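Local coordinates for ribokinase, putative (Burkholderia thailandensis, PDB 3B1O) that phosphorylates nucleosides as a kinase of the PfkB (ribokinase-like) family, with sites for inosine and for adenine nucleotides, at the interface of chains A and B. Numbering follows the deposited sequence. Chains: chain A/B, Ribokinase, putative.

The interface of chains A and B. Residues chain A 12-13, 40-44; chain B 99, 102, 118.
Strands 10-17 and 42-47 of chain A, with the loop leading into the second, meet chain B along strands 101-107 and 113-118 and the loop carrying B:Tyr99. The patch, repeated by the two-fold with the chains exchanged, illustrates how a symmetric interface can combine apolar packing with a polar tip. A:Met42 is the apolar wedge. Its CG lies anti to the carbonyl carbon (chi1 -72°), and bends at chi2 and chi3 bring CG over the imidazole of B:His118 and SD over the phenol ring of B:Tyr99. CG sits 3.4 Å from the imidazole centroid, a CH-pi contact, while SD stands 4.0 Å above the centre of the B:Tyr99 ring. CB of A:Met42 also touches B:Tyr99 CE2 at 3.4 Å, and its methyl CE reaches the amide carbon CD of B:Gln102 at 3.6 Å. B:Tyr99 itself crosses A:Met42 obliquely and runs on to the polar end. There A:Asn13 OD1 lies at the ring's edge, in its plane, the amide turned 79° to the ring; the phenol OH of B:Tyr99 donates to OD1 at 2.6 Å, on a lone pair in the carbonyl plane. The same oxygen accepts from A:Arg44 NH1 at 3.2 Å in a nearly straight bond (167° at H), so two donors fix the amide's rotation; the guanidinium charge may polarise the carbonyl. The contact joins the two chains of the deposited dimer, which may be the functional one. It does so on the strand carrying A:Asp12, which binds inosine and AMP, and so probably lies close to the nucleoside site.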
# COMPACT_ATOMS: atom_id res chain seq x y z
N ASP A 12 -2.97 0.53 -9.13
CA ASP A 12 -2.63 1.65 -8.28
C ASP A 12 -3.47 1.56 -7.02
O ASP A 12 -4.66 1.29 -7.06
CB ASP A 12 -2.85 2.98 -9.01
CG ASP A 12 -1.79 3.25 -10.10
OD1 ASP A 12 -1.97 4.21 -10.88
OD2 ASP A 12 -0.77 2.53 -10.17
N ASN A 13 -2.80 1.74 -5.88
CA ASN A 13 -3.44 1.82 -4.60
C ASN A 13 -3.22 3.22 -4.08
O ASN A 13 -2.15 3.56 -3.56
CB ASN A 13 -2.88 0.75 -3.66
CG ASN A 13 -2.98 -0.64 -4.26
OD1 ASN A 13 -4.03 -1.24 -4.25
ND2 ASN A 13 -1.86 -1.16 -4.78
N PRO A 40 -7.72 7.23 5.70
CA PRO A 40 -9.09 6.74 5.83
C PRO A 40 -9.58 6.07 4.55
O PRO A 40 -10.44 5.19 4.61
CB PRO A 40 -9.90 8.00 6.12
CG PRO A 40 -9.09 9.13 5.54
CD PRO A 40 -7.65 8.70 5.60
N THR A 41 -9.03 6.47 3.41
CA THR A 41 -9.48 5.95 2.13
C THR A 41 -8.32 5.43 1.29
O THR A 41 -7.28 6.07 1.18
CB THR A 41 -10.30 7.00 1.31
OG1 THR A 41 -9.43 7.70 0.41
CG2 THR A 41 -11.04 8.00 2.21
N MET A 42 -8.52 4.24 0.72
CA MET A 42 -7.62 3.68 -0.28
C MET A 42 -8.46 3.38 -1.52
O MET A 42 -9.48 2.70 -1.42
CB MET A 42 -7.00 2.37 0.23
CG MET A 42 -5.95 2.48 1.32
SD MET A 42 -4.64 1.24 1.12
CE MET A 42 -5.04 0.05 2.37
N ARG A 43 -8.03 3.88 -2.68
CA ARG A 43 -8.73 3.65 -3.96
C ARG A 43 -7.91 2.76 -4.88
O ARG A 43 -6.75 3.07 -5.20
CB ARG A 43 -9.03 4.97 -4.68
CG ARG A 43 -10.44 5.55 -4.48
CD ARG A 43 -10.67 6.85 -5.29
NE ARG A 43 -9.51 7.75 -5.24
CZ ARG A 43 -9.25 8.63 -4.26
NH1 ARG A 43 -10.08 8.76 -3.23
NH2 ARG A 43 -8.15 9.38 -4.31
N ARG A 44 -8.51 1.65 -5.29
CA ARG A 44 -7.88 0.72 -6.19
C ARG A 44 -8.20 1.12 -7.64
O ARG A 44 -9.36 1.25 -8.01
CB ARG A 44 -8.38 -0.69 -5.92
CG ARG A 44 -7.80 -1.74 -6.87
CD ARG A 44 -6.49 -2.34 -6.35
NE ARG A 44 -6.33 -3.71 -6.84
CZ ARG A 44 -5.31 -4.51 -6.56
NH1 ARG A 44 -4.32 -4.08 -5.78
NH2 ARG A 44 -5.27 -5.74 -7.07
N TYR B 99 -9.82 -3.06 1.44
CA TYR B 99 -8.50 -3.49 1.79
C TYR B 99 -8.53 -3.99 3.24
O TYR B 99 -9.29 -3.50 4.06
CB TYR B 99 -7.52 -2.32 1.69
CG TYR B 99 -7.23 -1.80 0.28
CD1 TYR B 99 -6.11 -2.25 -0.42
CD2 TYR B 99 -8.04 -0.83 -0.32
CE1 TYR B 99 -5.83 -1.77 -1.70
CE2 TYR B 99 -7.77 -0.36 -1.60
CZ TYR B 99 -6.66 -0.82 -2.27
OH TYR B 99 -6.37 -0.34 -3.52
N GLN B 102 -4.25 -2.43 7.56
CA GLN B 102 -2.82 -2.46 7.30
C GLN B 102 -2.13 -1.13 7.57
O GLN B 102 -2.69 -0.05 7.38
CB GLN B 102 -2.53 -2.91 5.87
CG GLN B 102 -3.27 -2.13 4.81
CD GLN B 102 -3.27 -2.84 3.47
OE1 GLN B 102 -2.22 -3.04 2.86
NE2 GLN B 102 -4.46 -3.23 3.01
N HIS B 118 -4.17 2.43 7.35
CA HIS B 118 -5.49 2.36 6.77
C HIS B 118 -6.29 1.32 7.56
O HIS B 118 -5.96 0.13 7.52
CB HIS B 118 -5.42 1.96 5.31
CG HIS B 118 -6.76 1.84 4.65
ND1 HIS B 118 -7.55 2.93 4.38
CD2 HIS B 118 -7.44 0.76 4.19
CE1 HIS B 118 -8.67 2.53 3.79
NE2 HIS B 118 -8.62 1.22 3.66